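Local coordinates for Sts-2 protein (Mus musculus, PDB 3D4I), which shows acid-dependent phosphatase activity through this 2H-phosphatase domain and probably hinders CBL-mediated down-regulation of receptor tyrosine kinases, at residues G124-W128 with I199-S204; I72-R76 with H106-E110. One frame throughout, in Å; residues are numbered along the deposited sequence.

Contact 1 (G124-W128 with I199-S204)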
ATOM      1  N   GLY A 124      27.057   1.418  10.112  1.00 19.53           N
ATOM      2  CA  GLY A 124      27.411   2.837  10.146  1.00 18.78           C
ATOM      3  C   GLY A 124      26.300   3.769   9.659  1.00 19.29           C
ATOM      4  O   GLY A 124      26.367   4.981   9.888  1.00 17.62           O
ATOM      5  N   ILE A 125      25.270   3.210   9.024  1.00 18.70           N
ATOM      6  CA  ILE A 125      24.087   4.006   8.642  1.00 19.49           C
ATOM      7  C   ILE A 125      22.835   3.610   9.434  1.00 19.75           C
ATOM      8  O   ILE A 125      21.721   3.931   9.034  1.00 17.98           O
ATOM      9  CB  ILE A 125      23.808   4.000   7.079  1.00 19.59           C
ATOM     10  CG1 ILE A 125      23.433   2.591   6.575  1.00 20.39           C
ATOM     11  CG2 ILE A 125      25.014   4.628   6.337  1.00 20.95           C
ATOM     12  CD1 ILE A 125      23.177   2.456   5.022  1.00 19.17           C
ATOM     13  N   PHE A 126      23.035   2.914  10.566  1.00 19.43           N
ATOM     14  CA  PHE A 126      21.949   2.663  11.503  1.00 19.14           C
ATOM     15  C   PHE A 126      21.450   3.983  12.102  1.00 19.30           C
ATOM     16  O   PHE A 126      22.118   5.023  11.995  1.00 18.79           O
ATOM     17  CB  PHE A 126      22.407   1.705  12.603  1.00 19.68           C
ATOM     18  CG  PHE A 126      21.310   1.292  13.553  1.00 18.97           C
ATOM     19  CD1 PHE A 126      20.229   0.534  13.109  1.00 20.51           C
ATOM     20  CD2 PHE A 126      21.379   1.640  14.888  1.00 19.80           C
ATOM     21  CE1 PHE A 126      19.218   0.151  13.984  1.00 20.64           C
ATOM     22  CE2 PHE A 126      20.384   1.262  15.778  1.00 19.21           C
ATOM     23  CZ  PHE A 126      19.301   0.497  15.321  1.00 19.95           C
ATOM     24  N   GLU A 127      20.270   3.944  12.717  1.00 18.73           N
ATOM     25  CA  GLU A 127      19.703   5.097  13.409  1.00 19.82           C
ATOM     26  C   GLU A 127      20.639   5.618  14.503  1.00 20.21           C
ATOM     27  O   GLU A 127      21.439   4.861  15.054  1.00 20.59           O
ATOM     28  CB  GLU A 127      18.336   4.677  14.010  1.00 20.11           C
ATOM     29  CG  GLU A 127      17.549   5.765  14.732  1.00 20.57           C
ATOM     30  CD  GLU A 127      17.116   6.873  13.797  1.00 19.73           C
ATOM     31  OE1 GLU A 127      17.912   7.797  13.592  1.00 19.81           O
ATOM     32  OE2 GLU A 127      15.978   6.813  13.263  1.00 22.01           O
ATOM     33  N   TRP A 128      20.561   6.913  14.806  1.00 20.52           N
ATOM     34  CA  TRP A 128      21.233   7.478  15.981  1.00 20.63           C
ATOM     35  C   TRP A 128      20.804   6.702  17.222  1.00 21.13           C
ATOM     36  O   TRP A 128      19.606   6.558  17.458  1.00 20.08           O
ATOM     37  CB  TRP A 128      20.856   8.960  16.124  1.00 20.49           C
ATOM     38  CG  TRP A 128      21.534   9.734  17.271  1.00 19.43           C
ATOM     39  CD1 TRP A 128      22.656   9.389  17.961  1.00 20.93           C
ATOM     40  CD2 TRP A 128      21.145  11.019  17.761  1.00 20.74           C
ATOM     41  NE1 TRP A 128      22.970  10.363  18.885  1.00 19.37           N
ATOM     42  CE2 TRP A 128      22.061  11.381  18.774  1.00 21.29           C
ATOM     43  CE3 TRP A 128      20.095  11.901  17.451  1.00 21.20           C
ATOM     44  CZ2 TRP A 128      21.943  12.575  19.504  1.00 22.13           C
ATOM     45  CZ3 TRP A 128      19.993  13.108  18.177  1.00 21.48           C
ATOM     46  CH2 TRP A 128      20.908  13.425  19.177  1.00 20.97           C
ATOM     47  N   ILE A 199      21.043   3.786  -0.546  1.00 14.99           N
ATOM     48  CA  ILE A 199      21.352   3.812   0.863  1.00 15.35           C
ATOM     49  C   ILE A 199      19.989   3.705   1.559  1.00 14.89           C
ATOM     50  O   ILE A 199      19.264   4.684   1.661  1.00 14.95           O
ATOM     51  CB  ILE A 199      22.069   5.143   1.292  1.00 14.85           C
ATOM     52  CG1 ILE A 199      23.374   5.398   0.487  1.00 17.28           C
ATOM     53  CG2 ILE A 199      22.315   5.189   2.806  1.00 17.43           C
ATOM     54  CD1 ILE A 199      24.432   4.333   0.590  1.00 17.78           C
ATOM     55  N   VAL A 200      19.639   2.504   2.011  1.00 14.72           N
ATOM     56  CA  VAL A 200      18.297   2.263   2.543  1.00 14.44           C
ATOM     57  C   VAL A 200      18.392   2.298   4.055  1.00 15.64           C
ATOM     58  O   VAL A 200      19.009   1.416   4.673  1.00 15.81           O
ATOM     59  CB  VAL A 200      17.743   0.896   2.104  1.00 14.68           C
ATOM     60  CG1 VAL A 200      16.291   0.721   2.644  1.00 14.34           C
ATOM     61  CG2 VAL A 200      17.779   0.769   0.561  1.00 14.67           C
ATOM     62  N   SER A 201      17.798   3.323   4.648  1.00 16.04           N
ATOM     63  CA  SER A 201      18.118   3.667   6.034  1.00 16.53           C
ATOM     64  C   SER A 201      16.923   4.355   6.681  1.00 16.71           C
ATOM     65  O   SER A 201      15.761   4.054   6.338  1.00 16.43           O
ATOM     66  CB  SER A 201      19.397   4.537   6.051  1.00 16.18           C
ATOM     67  OG  SER A 201      19.831   4.814   7.374  1.00 19.05           O
ATOM     68  N   HIS A 202      17.216   5.273   7.597  1.00 16.80           N
ATOM     69  CA  HIS A 202      16.276   5.901   8.508  1.00 17.26           C
ATOM     70  C   HIS A 202      16.059   7.340   8.090  1.00 17.06           C
ATOM     71  O   HIS A 202      16.815   7.855   7.277  1.00 17.66           O
ATOM     72  CB  HIS A 202      16.865   5.861   9.928  1.00 16.94           C
ATOM     73  CG  HIS A 202      17.212   4.468  10.372  1.00 18.45           C
ATOM     74  ND1 HIS A 202      16.299   3.632  10.983  1.00 18.74           N
ATOM     75  CD2 HIS A 202      18.344   3.742  10.217  1.00 19.23           C
ATOM     76  CE1 HIS A 202      16.874   2.462  11.226  1.00 19.63           C
ATOM     77  NE2 HIS A 202      18.109   2.498  10.753  1.00 17.81           N
ATOM     78  N   SER A 203      15.031   7.987   8.634  1.00 16.77           N
ATOM     79  CA  SER A 203      14.747   9.386   8.285  1.00 17.06           C
ATOM     80  C   SER A 203      15.987  10.252   8.533  1.00 16.87           C
ATOM     81  O   SER A 203      16.331  11.095   7.721  1.00 16.69           O
ATOM     82  CB  SER A 203      13.570   9.905   9.099  1.00 17.07           C
ATOM     83  OG  SER A 203      12.363   9.303   8.650  1.00 19.48           O
ATOM     84  N   SER A 204      16.656  10.015   9.652  1.00 16.72           N
ATOM     85  CA  SER A 204      17.896  10.752   9.980  1.00 17.93           C
ATOM     86  C   SER A 204      18.959  10.748   8.867  1.00 17.98           C
ATOM     87  O   SER A 204      19.685  11.747   8.676  1.00 17.89           O
ATOM     88  CB  SER A 204      18.508  10.170  11.248  1.00 17.57           C
ATOM     89  OG  SER A 204      18.519   8.768  11.183  1.00 18.89           O
TER
HETATM   90  O   HOH W   1      20.826   7.199  10.314  1.00 21.31           O
HETATM   91  O   HOH W   2      15.211   8.949  12.060  1.00 20.06           O
HETATM   92  O   HOH W   3      14.108   4.726  12.356  1.00 25.72           O
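The loops at the C-terminal edge of a parallel alpha/beta sheet commonly form the functional pocket, and this buried contact lies at such an edge, consistent with the active-site side of histidine phosphatases. Ile199, still on the strand, begins with a small apolar touch, its CG2 lying 3.6 Å from Ile125 CD1. Ser201, the last strand residue, donates a hydrogen bond from its OG to Ile125 O (2.7 Å). His202 comes next, at a position consistent with the second signature histidine of the family. Glu127 CB sits 3.7 Å from the centroid of the His202 ring, almost on the normal, a CH-pi contact; His202 NE2 is hydrogen-bonded to Ser95, and a water bridges His202 ND1 and Glu127 OE2. Ser204 OG then donates to Glu127 OE1 (2.7 Å), the oxygen that also accepts from Trp128 N. The 124-128 loop is further held by Arg178 of helix 172-187, while 199-201 pairs in the sheet between strands 89-94 and 11-16, with helix 98-111 packing against Val200 and His202.

Contact 2 (I72-R76 with H106-E110)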
ATOM      1  N   ILE A  72       5.546  -2.823   2.983  1.00 13.61           N
ATOM      2  CA  ILE A  72       5.966  -3.707   1.880  1.00 13.95           C
ATOM      3  C   ILE A  72       5.442  -3.187   0.554  1.00 13.86           C
ATOM      4  O   ILE A  72       6.183  -3.162  -0.427  1.00 13.83           O
ATOM      5  CB  ILE A  72       5.483  -5.179   2.099  1.00 13.58           C
ATOM      6  CG1 ILE A  72       6.174  -5.791   3.333  1.00 12.71           C
ATOM      7  CG2 ILE A  72       5.745  -6.033   0.848  1.00 14.74           C
ATOM      8  CD1 ILE A  72       5.457  -7.085   3.892  1.00 15.09           C
ATOM      9  N   PHE A  73       4.153  -2.823   0.511  1.00 12.86           N
ATOM     10  CA  PHE A  73       3.567  -2.186  -0.674  1.00 13.64           C
ATOM     11  C   PHE A  73       4.344  -0.915  -1.080  1.00 13.39           C
ATOM     12  O   PHE A  73       4.651  -0.746  -2.263  1.00 12.60           O
ATOM     13  CB  PHE A  73       2.055  -1.908  -0.472  1.00 14.53           C
ATOM     14  CG  PHE A  73       1.579  -0.582  -1.051  1.00 16.09           C
ATOM     15  CD1 PHE A  73       1.365  -0.436  -2.434  1.00 14.25           C
ATOM     16  CD2 PHE A  73       1.337   0.505  -0.215  1.00 17.13           C
ATOM     17  CE1 PHE A  73       0.923   0.791  -2.962  1.00 15.19           C
ATOM     18  CE2 PHE A  73       0.881   1.754  -0.742  1.00 15.75           C
ATOM     19  CZ  PHE A  73       0.691   1.878  -2.122  1.00 13.92           C
ATOM     20  N   GLN A  74       4.661  -0.034  -0.115  1.00 13.02           N
ATOM     21  CA  GLN A  74       5.378   1.199  -0.433  1.00 13.23           C
ATOM     22  C   GLN A  74       6.751   0.898  -1.045  1.00 13.55           C
ATOM     23  O   GLN A  74       7.129   1.505  -2.037  1.00 13.20           O
ATOM     24  CB  GLN A  74       5.527   2.090   0.805  1.00 13.16           C
ATOM     25  CG  GLN A  74       4.169   2.501   1.423  1.00 12.90           C
ATOM     26  CD  GLN A  74       4.337   3.026   2.830  1.00 12.58           C
ATOM     27  OE1 GLN A  74       5.287   2.671   3.524  1.00 12.87           O
ATOM     28  NE2 GLN A  74       3.432   3.886   3.245  1.00 12.22           N
ATOM     29  N   ALA A  75       7.469  -0.060  -0.463  1.00 12.87           N
ATOM     30  CA  ALA A  75       8.807  -0.428  -0.921  1.00 13.20           C
ATOM     31  C   ALA A  75       8.767  -1.006  -2.332  1.00 14.31           C
ATOM     32  O   ALA A  75       9.557  -0.606  -3.202  1.00 13.39           O
ATOM     33  CB  ALA A  75       9.453  -1.447   0.073  1.00 12.52           C
ATOM     34  N   ARG A  76       7.814  -1.901  -2.572  1.00 14.56           N
ATOM     35  CA  ARG A  76       7.638  -2.483  -3.901  1.00 16.01           C
ATOM     36  C   ARG A  76       7.234  -1.448  -4.956  1.00 15.74           C
ATOM     37  O   ARG A  76       7.700  -1.498  -6.117  1.00 16.59           O
ATOM     38  CB  ARG A  76       6.645  -3.660  -3.854  1.00 16.75           C
ATOM     39  CG  ARG A  76       7.124  -4.915  -3.052  1.00 16.26           C
ATOM     40  CD  ARG A  76       6.102  -6.083  -3.196  1.00 19.32           C
ATOM     41  NE  ARG A  76       6.594  -7.369  -2.653  1.00 25.39           N
ATOM     42  CZ  ARG A  76       5.841  -8.321  -2.083  1.00 29.56           C
ATOM     43  NH1 ARG A  76       4.527  -8.168  -1.920  1.00 28.96           N
ATOM     44  NH2 ARG A  76       6.417  -9.453  -1.672  1.00 31.21           N
ATOM     45  N   HIS A 106      12.714  -5.612  -1.051  1.00 17.22           N
ATOM     46  CA  HIS A 106      11.506  -5.404  -1.876  1.00 18.45           C
ATOM     47  C   HIS A 106      11.772  -4.480  -3.076  1.00 17.99           C
ATOM     48  O   HIS A 106      11.322  -4.741  -4.193  1.00 18.92           O
ATOM     49  CB  HIS A 106      10.350  -4.895  -0.996  1.00 18.40           C
ATOM     50  CG  HIS A 106       9.820  -5.929  -0.053  1.00 19.73           C
ATOM     51  ND1 HIS A 106       9.312  -7.139  -0.480  1.00 21.15           N
ATOM     52  CD2 HIS A 106       9.709  -5.929   1.300  1.00 20.03           C
ATOM     53  CE1 HIS A 106       8.921  -7.843   0.570  1.00 22.36           C
ATOM     54  NE2 HIS A 106       9.162  -7.134   1.662  1.00 22.70           N
ATOM     55  N   ILE A 107      12.547  -3.426  -2.858  1.00 17.44           N
ATOM     56  CA  ILE A 107      12.991  -2.578  -3.971  1.00 17.25           C
ATOM     57  C   ILE A 107      13.758  -3.398  -5.030  1.00 17.99           C
ATOM     58  O   ILE A 107      13.439  -3.324  -6.219  1.00 18.03           O
ATOM     59  CB  ILE A 107      13.856  -1.389  -3.466  1.00 16.86           C
ATOM     60  CG1 ILE A 107      13.012  -0.413  -2.640  1.00 17.93           C
ATOM     61  CG2 ILE A 107      14.540  -0.658  -4.627  1.00 15.80           C
ATOM     62  CD1 ILE A 107      13.845   0.643  -1.916  1.00 17.11           C
ATOM     63  N   LEU A 108      14.756  -4.173  -4.595  1.00 18.13           N
ATOM     64  CA  LEU A 108      15.546  -5.007  -5.503  1.00 19.76           C
ATOM     65  C   LEU A 108      14.726  -6.049  -6.268  1.00 21.09           C
ATOM     66  O   LEU A 108      15.007  -6.318  -7.436  1.00 20.72           O
ATOM     67  CB  LEU A 108      16.677  -5.702  -4.749  1.00 20.68           C
ATOM     68  CG  LEU A 108      17.932  -4.878  -4.417  1.00 21.55           C
ATOM     69  CD1 LEU A 108      18.685  -5.599  -3.319  1.00 24.41           C
ATOM     70  CD2 LEU A 108      18.825  -4.704  -5.658  1.00 23.86           C
ATOM     71  N   GLU A 109      13.737  -6.652  -5.606  1.00 22.26           N
ATOM     72  CA  GLU A 109      12.864  -7.635  -6.246  1.00 23.36           C
ATOM     73  C   GLU A 109      12.081  -6.996  -7.392  1.00 23.23           C
ATOM     74  O   GLU A 109      12.008  -7.556  -8.500  1.00 22.45           O
ATOM     75  CB  GLU A 109      11.966  -8.325  -5.220  1.00 24.35           C
ATOM     76  CG  GLU A 109      12.658  -9.485  -4.520  1.00 26.15           C
ATOM     77  CD  GLU A 109      11.876 -10.028  -3.318  1.00 27.49           C
ATOM     78  OE1 GLU A 109      10.701  -9.640  -3.106  1.00 33.77           O
ATOM     79  OE2 GLU A 109      12.453 -10.849  -2.580  1.00 34.46           O
ATOM     80  N   GLU A 110      11.584  -5.785  -7.167  1.00 22.24           N
ATOM     81  CA  GLU A 110      10.843  -5.067  -8.206  1.00 23.09           C
ATOM     82  C   GLU A 110      11.735  -4.496  -9.297  1.00 23.48           C
ATOM     83  O   GLU A 110      11.281  -4.293 -10.426  1.00 23.31           O
ATOM     84  CB  GLU A 110       9.993  -3.956  -7.609  1.00 23.43           C
ATOM     85  CG  GLU A 110       8.809  -4.444  -6.782  1.00 24.41           C
ATOM     86  CD  GLU A 110       7.797  -5.227  -7.578  1.00 28.04           C
ATOM     87  OE1 GLU A 110       7.553  -4.904  -8.777  1.00 28.91           O
ATOM     88  OE2 GLU A 110       7.263  -6.191  -6.995  1.00 28.68           O
TER
HETATM   89  O   HOH W   4       9.025  -7.825  -3.377  1.00 39.65           O
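Helices on a face of an alpha/beta sandwich can come close where a small residue lies at the crossing, and helices 69-85 and 98-111 of this histidine phosphatase fold give an example; the second is the connection in a beta-alpha-beta crossover from strand 89-94 to strand 119-121. The axes of the two short segments approach to 8.7 Å and cross at -45°. The small Ala75 lies at the close approach: its CB meets His106 CB at 3.7 Å, and its O lies 3.5 Å from Ile107 CG1. Every residue with a side chain beyond CB that touches across the interface has chi1 in the m well, so the differences arise further out. Ile72 holds its CG2 3.7 Å from the centroid of the His106 ring, a CH-pi contact over the face. Arg76 is extended, with chi2 and chi3 both t, and runs out alongside the imidazole. Glu110 instead folds at chi2 (m); its CG rests 3.2 Å from Arg76 O and 3.7 Å from Arg76 CB, while its OE2 stays 4.5 Å from Arg76 NE, beyond salt-bridge range. Phe73 points away from this interface and stacks on Phe73 of the second subunit. Water 4 links the polar ends of Arg76, His106 and Glu109: it accepts from Arg76 NE (2.6 Å), donates to Glu109 OE1 (2.5 Å) and lies 3.0 Å from His106 ND1.

Taken together, the pair illustrates how chemistry tracks depth in one domain. Contact 1 is nearly all buried, its centre about 6 Å from the centre of the chain, and relies on direct hydrogen bonds and ordered waters to fix a loop against a strand end. The centre of contact 2 lies about 12 Å from that of the chain, partly open to solvent; its helices meet mainly through van der Waals packing, with Arg76 and Glu109 linked through a water instead of a salt bridge. Both use a histidine ring face for a CH-pi contact. They share no segment, yet helix 98-111 serves both: its earlier residues pack on Val200 and His202, its later ones form contact 2. The centres of contacts 1 and 2 are about 18 Å apart.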